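Long-range contacts in antigen TpF1 (PDB 2FJC), which binds ferric iron as a mini-ferritin of the Dps family and probably oxidises iron, with a possible structural role in the outer membrane: residues A10-I14 with L123-D129; D24-L28 with D109-L113; L28-H33 with Y54-T59; I39-F44 with I99-L103. One frame throughout, in Å; residues are numbered along the deposited sequence.

Contact 1 (A10-I14 with L123-D129); sequences AIAAI and LAAESGD
Ile14 makes most of this contact. Its CD1 ends beside Ser127, with CD1 to OG at 3.5 Å, and beside the backbone of Ala124, with CD1 to CA at 3.8 Å. The same methyl lies 3.8 Å from OD2 of Asp129. Lower on the chain, Ile14 CG1 meets Leu123 CB at 4.0 Å. The two side chains run alongside one another, heading opposite ways. Leu123 CD1 in turn touches the methyl of Ala13. At the other end, Ala10 CB rests on Ser127 CB at 3.6 Å, and the small residues let the two backbones come near. No hydrogen bond crosses the contact.

The polar groups beside the Ile14 methyl have partners of their own. Ser127 OG, placed by a chi1 of 65°, turns back to its own helix. It can bond the carbonyl O of Leu123 or that of Ala124, and the choice is not settled. Gly128 takes positive phi and leaves helical geometry in a Schellman motif. Asp129 then becomes the N-cap of helix 130-154. Its OD2 bonds Thr132 and its OD1 forms a salt bridge with Arg68.

The contact joins the start of helix 8-38 to the end of helix 99-127; the two short segments run antiparallel, at 165°. Thr132 of helix 130-154 touches both Ile14 and Ala124, and Leu72 lies against Ile14.

Contact 2 (D24-L28 with D109-L113); sequences DLGVL and DFEYL
The Asp24 and Tyr112 side chains cross nearly at right angles, and the carboxylate is turned 69° from the ring plane. Tyr112 OH donates a hydrogen bond to Asp24 OD2 at 3.1 Å. It arrives on the syn side of that oxygen but lies 32° out of the carboxylate plane. OD2 also sits at the ring edge, 3.2 Å from Tyr112 CE1. Tyr112 CG is anti to the backbone N (chi1 159°), which swings the ring towards helix 8-38. Asp24 OD1 is bonded to Gly88 N and Ser87 OG, so the carboxylate also bridges to Ser87 and Gly88, just after helix 80-86.

These segments are facing turns of helices 8-38 and 99-127 in the four-helix bundle of the ferritin fold. They run antiparallel. The axes of the two short segments approach to 11.6 Å, and side chains span the gap.

Leu113 is the middle piece of the apolar part. Its two methyls divide the work: CD2 lies on Asp24 CB at 3.7 Å, while CD1 meets Leu28 CD1 at 3.5 Å and Leu25 CD1 at 3.6 Å. Leu28 CD1 also approaches the Phe110 ring at its edge, in the ring plane, 3.7 Å from CE1. Phe110 starts out away from helix 8-38, but its ring comes back to touch Leu28. Residues of helix 130-154, among them Leu143 and Ile147, pack on the same ring.

Contact 3 (L28-H33 with Y54-T59); sequences LYIKLH and YYVSVT
An aromatic cluster of Tyr29, His33 and Tyr55 lies close to a bound iron(III) ion, about 4 Å from the side chain of Tyr55. His33 and Tyr55 stack face to face. Their centroids are 3.7 Å apart and their planes differ by 16°. His33 CE1 lies over the centre of the Tyr55 ring, and NE2 comes within 3.3 Å of Tyr55 CZ. The imidazole is held from behind: ND1 donates a nearly straight bond (171°) of 2.8 Å to the carbonyl O of Tyr29, which lies in the plane of the imidazole.

A chi1 of -179° sets Tyr29 CG opposite the backbone N. This directs the ring along segment 54-59, where its edge meets the carbonyl O of Tyr55, 3.3 Å from CD1. Thr59 OG1 lies over one face of the Tyr29 ring and His33 CE1 over the opposite face, both near the rim.

The two helices, 8-38 and 44-71, form an antiparallel pair of the ferritin-type bundle. The two flanks differ. Tyr29 OH is hydrogen-bonded to Thr59 OG1 of the second subunit, and Thr59 OG1 to Tyr29 OH of that subunit. Asp63 of the second subunit, at a position that binds iron, packs on both His33 and Tyr55. Towards the bundle core, Leu32 CD1 lies 3.6 Å from Tyr55 N and 3.7 Å from Val58 CG2. Val58 CG2 also reaches Leu28 CD1 at 3.9 Å.

Contact 4 (I39-F44 with I99-L103); sequences IYGIEF and IVSAL
Ile99 provides most of the close packing here, by pushing its long branch into the turn 41-44. Its CG1 lies 3.3 Å from the carbonyl O of Tyr40. Its CD1 is 3.3 Å from Glu43 OE1 and 3.4 Å from Phe44 N. The chain is extended at its end (chi2 -180°), which carries CD1 in under the turn. Gly41 CA passes the same methyl at 4.0 Å. The turn is type I and is closed by a bond from Phe44 N to Gly41 O. Glu43 bends at chi2 (79°), and its CB and OE1 both border the Ile99 methyl.

A second tight point is apolar: Ile39 CG2 meets Ala102 CB at 3.6 Å.

Other parts are looser. Ile39 CB comes only to 4.1 Å from Ile99 CG1. Tyr40 gives only its backbone; its side chain starts away from helix 99-127, and its ring makes a cation-pi contact with Lys155 of the third subunit.

Ile42 of the fourth subunit covers Glu43 and Ile99. The contact sets the link between helices 8-38 and 44-71 against the start of helix 99-127. Strand 39-40 runs parallel to strand 97-98 at this end, and Val47 of helix 44-71 touches both Ile39 and Ile99.

Contacts 1, 2 and 4 use helix 99-127; contacts 1, 2 and 3 use helix 8-38. Contacts 1 and 4 mark the two ends of the bundle, with centres 40 Å apart. Contacts 2 and 3 lie between them, their centres 9 Å apart. They share Leu28 and are joined by a salt bridge from Lys31 NZ to Asp109 OD2 at 2.7 Å and by Phe110 against Tyr54. Contact 3 borders an iron site. The side chain of Phe44 in contact 4 is about 8 Å from a bound iron(III) ion. The side chain of Leu25 in contact 2 is about 13 Å from such an ion. Asp63 and Glu67 bind iron, near Tyr55 probably those of the second subunit.

Contact 1 (A10-I14 with L123-D129)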
# COMPACT_ATOMS: atom_id res chain seq x y z
N ALA B 10 -20.11 -30.53 29.07
CA ALA B 10 -20.27 -29.44 28.14
C ALA B 10 -19.14 -29.36 27.15
O ALA B 10 -19.38 -29.27 25.95
CB ALA B 10 -20.42 -28.12 28.89
N ILE B 11 -17.90 -29.40 27.64
CA ILE B 11 -16.77 -29.30 26.73
C ILE B 11 -16.74 -30.49 25.78
O ILE B 11 -16.39 -30.35 24.61
CB ILE B 11 -15.40 -29.19 27.47
CG1 ILE B 11 -14.87 -30.57 27.82
CG2 ILE B 11 -15.51 -28.29 28.68
CD1 ILE B 11 -13.95 -31.12 26.76
N ALA B 12 -17.14 -31.66 26.27
CA ALA B 12 -17.17 -32.85 25.43
C ALA B 12 -18.22 -32.71 24.34
O ALA B 12 -18.00 -33.08 23.19
CB ALA B 12 -17.50 -34.07 26.27
N ALA B 13 -19.38 -32.19 24.72
CA ALA B 13 -20.46 -32.00 23.76
C ALA B 13 -20.06 -30.96 22.71
O ALA B 13 -20.34 -31.13 21.52
CB ALA B 13 -21.73 -31.57 24.47
N ILE B 14 -19.42 -29.89 23.15
CA ILE B 14 -18.97 -28.85 22.24
C ILE B 14 -17.91 -29.39 21.28
O ILE B 14 -17.97 -29.13 20.08
CB ILE B 14 -18.42 -27.64 23.02
CG1 ILE B 14 -19.57 -26.88 23.67
CG2 ILE B 14 -17.64 -26.73 22.11
CD1 ILE B 14 -19.15 -25.82 24.66
N LEU B 123 -24.90 -24.21 22.98
CA LEU B 123 -24.16 -25.01 23.95
C LEU B 123 -23.07 -24.18 24.61
O LEU B 123 -22.94 -24.15 25.83
CB LEU B 123 -23.49 -26.21 23.28
CG LEU B 123 -24.37 -27.42 22.95
CD1 LEU B 123 -23.52 -28.50 22.28
CD2 LEU B 123 -25.00 -27.96 24.23
N ALA B 124 -22.29 -23.50 23.79
CA ALA B 124 -21.20 -22.67 24.27
C ALA B 124 -21.70 -21.56 25.17
O ALA B 124 -21.12 -21.28 26.22
CB ALA B 124 -20.43 -22.10 23.11
N ALA B 125 -22.79 -20.92 24.76
CA ALA B 125 -23.37 -19.83 25.53
C ALA B 125 -23.85 -20.30 26.90
O ALA B 125 -23.56 -19.67 27.91
CB ALA B 125 -24.52 -19.19 24.75
N GLU B 126 -24.57 -21.41 26.94
CA GLU B 126 -25.09 -21.92 28.20
C GLU B 126 -24.00 -22.45 29.13
O GLU B 126 -24.16 -22.42 30.34
CB GLU B 126 -26.14 -23.01 27.94
CG GLU B 126 -27.28 -22.52 27.03
CD GLU B 126 -28.42 -23.53 26.83
OE1 GLU B 126 -28.13 -24.72 26.51
OE2 GLU B 126 -29.60 -23.14 26.97
N SER B 127 -22.88 -22.89 28.57
CA SER B 127 -21.80 -23.44 29.38
C SER B 127 -20.72 -22.43 29.70
O SER B 127 -19.73 -22.75 30.34
CB SER B 127 -21.16 -24.64 28.67
OG SER B 127 -20.52 -24.24 27.47
N GLY B 128 -20.89 -21.20 29.24
CA GLY B 128 -19.90 -20.18 29.52
C GLY B 128 -18.66 -20.19 28.65
O GLY B 128 -17.70 -19.46 28.92
N ASP B 129 -18.65 -21.02 27.61
CA ASP B 129 -17.50 -21.07 26.70
C ASP B 129 -17.60 -19.85 25.77
O ASP B 129 -17.97 -19.96 24.60
CB ASP B 129 -17.52 -22.36 25.89
CG ASP B 129 -16.25 -22.55 25.06
OD1 ASP B 129 -15.52 -21.55 24.87
OD2 ASP B 129 -15.98 -23.69 24.60

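Contact 2 (D24-L28 with D109-L113)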
# COMPACT_ATOMS: atom_id res chain seq x y z
N ASP B 24 -17.74 -31.16 8.09
CA ASP B 24 -18.67 -30.56 7.14
C ASP B 24 -18.01 -29.47 6.33
O ASP B 24 -18.22 -29.38 5.12
CB ASP B 24 -19.91 -30.00 7.86
CG ASP B 24 -20.84 -31.10 8.39
OD1 ASP B 24 -20.78 -32.24 7.89
OD2 ASP B 24 -21.66 -30.81 9.29
N LEU B 25 -17.21 -28.63 6.98
CA LEU B 25 -16.51 -27.55 6.30
C LEU B 25 -15.55 -28.15 5.28
O LEU B 25 -15.45 -27.67 4.15
CB LEU B 25 -15.72 -26.70 7.30
CG LEU B 25 -16.32 -25.38 7.81
CD1 LEU B 25 -17.77 -25.21 7.39
CD2 LEU B 25 -16.20 -25.34 9.32
N GLY B 26 -14.85 -29.21 5.69
CA GLY B 26 -13.91 -29.86 4.80
C GLY B 26 -14.61 -30.35 3.54
O GLY B 26 -14.14 -30.12 2.43
N VAL B 27 -15.74 -31.01 3.73
CA VAL B 27 -16.51 -31.53 2.61
C VAL B 27 -17.04 -30.39 1.74
O VAL B 27 -16.98 -30.46 0.51
CB VAL B 27 -17.69 -32.39 3.12
CG1 VAL B 27 -18.61 -32.74 1.97
CG2 VAL B 27 -17.16 -33.68 3.75
N LEU B 28 -17.54 -29.33 2.37
CA LEU B 28 -18.07 -28.19 1.63
C LEU B 28 -16.98 -27.53 0.80
O LEU B 28 -17.23 -27.07 -0.32
CB LEU B 28 -18.62 -27.16 2.60
CG LEU B 28 -19.95 -26.51 2.23
CD1 LEU B 28 -20.07 -25.22 3.01
CD2 LEU B 28 -20.04 -26.25 0.74
N ASP B 109 -26.70 -26.04 1.76
CA ASP B 109 -25.62 -26.47 2.65
C ASP B 109 -25.28 -25.39 3.68
O ASP B 109 -24.95 -25.70 4.83
CB ASP B 109 -24.36 -26.84 1.85
CG ASP B 109 -24.51 -28.16 1.10
OD1 ASP B 109 -25.35 -28.99 1.51
OD2 ASP B 109 -23.78 -28.38 0.10
N PHE B 110 -25.36 -24.13 3.27
CA PHE B 110 -25.08 -23.04 4.18
C PHE B 110 -26.14 -23.03 5.28
O PHE B 110 -25.83 -22.82 6.45
CB PHE B 110 -25.10 -21.70 3.43
CG PHE B 110 -23.81 -21.38 2.71
CD1 PHE B 110 -22.70 -22.22 2.81
CD2 PHE B 110 -23.69 -20.20 1.96
CE1 PHE B 110 -21.50 -21.89 2.18
CE2 PHE B 110 -22.49 -19.87 1.33
CZ PHE B 110 -21.40 -20.71 1.44
N GLU B 111 -27.39 -23.27 4.90
CA GLU B 111 -28.47 -23.29 5.87
C GLU B 111 -28.30 -24.47 6.81
O GLU B 111 -28.53 -24.35 8.01
CB GLU B 111 -29.83 -23.34 5.15
CG GLU B 111 -30.12 -22.09 4.34
CD GLU B 111 -31.34 -22.22 3.44
OE1 GLU B 111 -31.50 -23.26 2.79
OE2 GLU B 111 -32.14 -21.26 3.38
N TYR B 112 -27.89 -25.61 6.27
CA TYR B 112 -27.67 -26.77 7.11
C TYR B 112 -26.56 -26.43 8.12
O TYR B 112 -26.71 -26.71 9.31
CB TYR B 112 -27.28 -27.99 6.27
CG TYR B 112 -26.55 -29.07 7.04
CD1 TYR B 112 -25.17 -29.02 7.21
CD2 TYR B 112 -27.25 -30.14 7.61
CE1 TYR B 112 -24.49 -30.01 7.92
CE2 TYR B 112 -26.58 -31.14 8.32
CZ TYR B 112 -25.20 -31.06 8.48
OH TYR B 112 -24.52 -32.02 9.21
N LEU B 113 -25.47 -25.84 7.65
CA LEU B 113 -24.38 -25.46 8.55
C LEU B 113 -24.86 -24.46 9.59
O LEU B 113 -24.50 -24.55 10.76
CB LEU B 113 -23.21 -24.82 7.79
CG LEU B 113 -22.23 -25.76 7.09
CD1 LEU B 113 -21.17 -24.96 6.37
CD2 LEU B 113 -21.60 -26.69 8.11

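Contact 3 (L28-H33 with Y54-T59)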
# COMPACT_ATOMS: atom_id res chain seq x y z
N LEU B 28 -17.54 -29.33 2.37
CA LEU B 28 -18.07 -28.19 1.63
C LEU B 28 -16.98 -27.53 0.80
O LEU B 28 -17.23 -27.07 -0.32
CB LEU B 28 -18.62 -27.16 2.60
CG LEU B 28 -19.95 -26.51 2.23
CD1 LEU B 28 -20.07 -25.22 3.01
CD2 LEU B 28 -20.04 -26.25 0.74
N TYR B 29 -15.78 -27.46 1.36
CA TYR B 29 -14.65 -26.85 0.70
C TYR B 29 -14.44 -27.44 -0.69
O TYR B 29 -14.28 -26.71 -1.67
CB TYR B 29 -13.38 -27.05 1.53
CG TYR B 29 -12.15 -26.43 0.92
CD1 TYR B 29 -12.01 -25.05 0.83
CD2 TYR B 29 -11.11 -27.23 0.43
CE1 TYR B 29 -10.87 -24.47 0.27
CE2 TYR B 29 -9.96 -26.66 -0.13
CZ TYR B 29 -9.85 -25.28 -0.20
OH TYR B 29 -8.72 -24.73 -0.76
N ILE B 30 -14.44 -28.76 -0.76
CA ILE B 30 -14.24 -29.42 -2.03
C ILE B 30 -15.49 -29.36 -2.90
O ILE B 30 -15.40 -29.25 -4.12
CB ILE B 30 -13.78 -30.86 -1.79
CG1 ILE B 30 -12.33 -30.81 -1.29
CG2 ILE B 30 -13.90 -31.69 -3.06
CD1 ILE B 30 -11.79 -32.14 -0.91
N LYS B 31 -16.66 -29.39 -2.27
CA LYS B 31 -17.91 -29.33 -2.99
C LYS B 31 -17.98 -27.99 -3.72
O LYS B 31 -18.42 -27.91 -4.87
CB LYS B 31 -19.07 -29.47 -2.01
CG LYS B 31 -20.42 -29.73 -2.63
CD LYS B 31 -21.43 -30.15 -1.55
CE LYS B 31 -22.81 -30.38 -2.13
NZ LYS B 31 -23.78 -30.77 -1.09
N LEU B 32 -17.54 -26.93 -3.05
CA LEU B 32 -17.56 -25.60 -3.64
C LEU B 32 -16.63 -25.54 -4.85
O LEU B 32 -16.89 -24.81 -5.80
CB LEU B 32 -17.17 -24.55 -2.61
CG LEU B 32 -18.24 -24.28 -1.55
CD1 LEU B 32 -17.66 -23.44 -0.42
CD2 LEU B 32 -19.43 -23.59 -2.20
N HIS B 33 -15.53 -26.29 -4.81
CA HIS B 33 -14.63 -26.29 -5.95
C HIS B 33 -15.34 -26.96 -7.10
O HIS B 33 -15.22 -26.53 -8.25
CB HIS B 33 -13.33 -27.05 -5.65
CG HIS B 33 -12.30 -26.23 -4.93
ND1 HIS B 33 -12.39 -25.92 -3.59
CD2 HIS B 33 -11.16 -25.64 -5.37
CE1 HIS B 33 -11.35 -25.18 -3.24
NE2 HIS B 33 -10.59 -25.00 -4.31
N TYR B 54 -16.40 -18.04 -1.40
CA TYR B 54 -17.01 -18.96 -0.46
C TYR B 54 -16.06 -20.01 0.08
O TYR B 54 -15.97 -20.21 1.29
CB TYR B 54 -18.22 -19.67 -1.08
CG TYR B 54 -19.46 -18.81 -1.25
CD1 TYR B 54 -19.60 -17.59 -0.55
CD2 TYR B 54 -20.51 -19.22 -2.07
CE1 TYR B 54 -20.76 -16.82 -0.67
CE2 TYR B 54 -21.68 -18.46 -2.18
CZ TYR B 54 -21.79 -17.26 -1.49
OH TYR B 54 -22.94 -16.51 -1.61
N TYR B 55 -15.34 -20.70 -0.81
CA TYR B 55 -14.46 -21.73 -0.29
C TYR B 55 -13.27 -21.17 0.47
O TYR B 55 -12.71 -21.84 1.32
CB TYR B 55 -14.05 -22.75 -1.38
CG TYR B 55 -13.18 -22.30 -2.54
CD1 TYR B 55 -11.88 -21.83 -2.34
CD2 TYR B 55 -13.60 -22.51 -3.87
CE1 TYR B 55 -11.02 -21.58 -3.42
CE2 TYR B 55 -12.77 -22.26 -4.95
CZ TYR B 55 -11.48 -21.80 -4.72
OH TYR B 55 -10.64 -21.59 -5.79
N VAL B 56 -12.90 -19.93 0.18
CA VAL B 56 -11.81 -19.30 0.90
C VAL B 56 -12.34 -19.05 2.31
O VAL B 56 -11.67 -19.31 3.30
CB VAL B 56 -11.39 -17.94 0.25
CG1 VAL B 56 -10.60 -17.10 1.25
CG2 VAL B 56 -10.55 -18.20 -1.01
N SER B 57 -13.56 -18.54 2.37
CA SER B 57 -14.20 -18.27 3.64
C SER B 57 -14.45 -19.57 4.41
O SER B 57 -14.27 -19.64 5.63
CB SER B 57 -15.53 -17.56 3.40
OG SER B 57 -16.26 -17.46 4.61
N VAL B 58 -14.86 -20.61 3.70
CA VAL B 58 -15.12 -21.89 4.32
C VAL B 58 -13.85 -22.49 4.92
O VAL B 58 -13.87 -23.03 6.03
CB VAL B 58 -15.72 -22.89 3.30
CG1 VAL B 58 -15.50 -24.32 3.76
CG2 VAL B 58 -17.21 -22.62 3.11
N THR B 59 -12.74 -22.40 4.19
CA THR B 59 -11.51 -22.98 4.69
C THR B 59 -10.99 -22.17 5.87
O THR B 59 -10.24 -22.67 6.70
CB THR B 59 -10.44 -23.08 3.58
OG1 THR B 59 -9.59 -24.20 3.85
CG2 THR B 59 -9.60 -21.82 3.52

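Contact 4 (I39-F44 with I99-L103)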
# COMPACT_ATOMS: atom_id res chain seq x y z
N ILE B 39 -19.80 -25.19 -13.14
CA ILE B 39 -20.99 -24.43 -13.47
C ILE B 39 -20.79 -23.91 -14.89
O ILE B 39 -19.68 -23.92 -15.41
CB ILE B 39 -21.18 -23.19 -12.57
CG1 ILE B 39 -19.88 -22.38 -12.53
CG2 ILE B 39 -21.65 -23.62 -11.19
CD1 ILE B 39 -20.04 -21.00 -11.92
N TYR B 40 -21.88 -23.49 -15.51
CA TYR B 40 -21.83 -22.93 -16.85
C TYR B 40 -23.04 -22.03 -16.96
O TYR B 40 -24.03 -22.20 -16.24
CB TYR B 40 -21.88 -24.01 -17.92
CG TYR B 40 -23.19 -24.77 -17.97
CD1 TYR B 40 -23.38 -25.91 -17.19
CD2 TYR B 40 -24.22 -24.35 -18.81
CE1 TYR B 40 -24.58 -26.62 -17.25
CE2 TYR B 40 -25.42 -25.05 -18.87
CZ TYR B 40 -25.59 -26.19 -18.08
OH TYR B 40 -26.77 -26.88 -18.13
N GLY B 41 -22.96 -21.06 -17.85
CA GLY B 41 -24.05 -20.12 -18.02
C GLY B 41 -23.48 -18.73 -18.18
O GLY B 41 -22.30 -18.50 -17.90
N ILE B 42 -24.32 -17.81 -18.63
CA ILE B 42 -23.91 -16.45 -18.87
C ILE B 42 -23.28 -15.76 -17.65
O ILE B 42 -22.41 -14.92 -17.80
CB ILE B 42 -25.12 -15.65 -19.43
CG1 ILE B 42 -24.67 -14.83 -20.65
CG2 ILE B 42 -25.73 -14.78 -18.36
CD1 ILE B 42 -23.59 -13.81 -20.37
N GLU B 43 -23.70 -16.13 -16.45
CA GLU B 43 -23.17 -15.52 -15.23
C GLU B 43 -21.91 -16.20 -14.72
O GLU B 43 -21.41 -15.87 -13.64
CB GLU B 43 -24.22 -15.57 -14.10
CG GLU B 43 -25.58 -14.98 -14.44
CD GLU B 43 -26.46 -15.93 -15.26
OE1 GLU B 43 -26.14 -17.14 -15.31
OE2 GLU B 43 -27.47 -15.46 -15.83
N PHE B 44 -21.38 -17.14 -15.50
CA PHE B 44 -20.19 -17.89 -15.11
C PHE B 44 -19.10 -17.18 -14.32
O PHE B 44 -18.81 -17.55 -13.18
CB PHE B 44 -19.53 -18.53 -16.33
CG PHE B 44 -18.32 -19.36 -15.97
CD1 PHE B 44 -18.47 -20.60 -15.36
CD2 PHE B 44 -17.04 -18.85 -16.14
CE1 PHE B 44 -17.37 -21.32 -14.94
CE2 PHE B 44 -15.93 -19.57 -15.72
CZ PHE B 44 -16.10 -20.80 -15.12
N ILE B 99 -26.06 -22.86 -13.09
CA ILE B 99 -25.70 -21.88 -12.09
C ILE B 99 -26.74 -21.80 -10.97
O ILE B 99 -26.40 -21.84 -9.79
CB ILE B 99 -25.51 -20.48 -12.72
CG1 ILE B 99 -24.16 -20.44 -13.45
CG2 ILE B 99 -25.59 -19.39 -11.65
CD1 ILE B 99 -23.84 -19.12 -14.13
N VAL B 100 -28.02 -21.70 -11.33
CA VAL B 100 -29.04 -21.62 -10.30
C VAL B 100 -29.09 -22.90 -9.49
O VAL B 100 -29.35 -22.89 -8.29
CB VAL B 100 -30.45 -21.34 -10.88
CG1 VAL B 100 -30.46 -20.03 -11.65
CG2 VAL B 100 -30.89 -22.48 -11.75
N SER B 101 -28.81 -24.01 -10.14
CA SER B 101 -28.83 -25.30 -9.47
C SER B 101 -27.69 -25.37 -8.44
O SER B 101 -27.89 -25.86 -7.32
CB SER B 101 -28.69 -26.40 -10.52
OG SER B 101 -29.03 -27.65 -9.98
N ALA B 102 -26.51 -24.89 -8.83
CA ALA B 102 -25.35 -24.90 -7.94
C ALA B 102 -25.57 -23.97 -6.76
O ALA B 102 -25.32 -24.33 -5.61
CB ALA B 102 -24.10 -24.48 -8.69
N LEU B 103 -26.04 -22.76 -7.04
CA LEU B 103 -26.27 -21.81 -5.97
C LEU B 103 -27.33 -22.30 -4.98
O LEU B 103 -27.19 -22.11 -3.77
CB LEU B 103 -26.67 -20.45 -6.54
CG LEU B 103 -25.59 -19.74 -7.38
CD1 LEU B 103 -26.09 -18.37 -7.79
CD2 LEU B 103 -24.30 -19.64 -6.58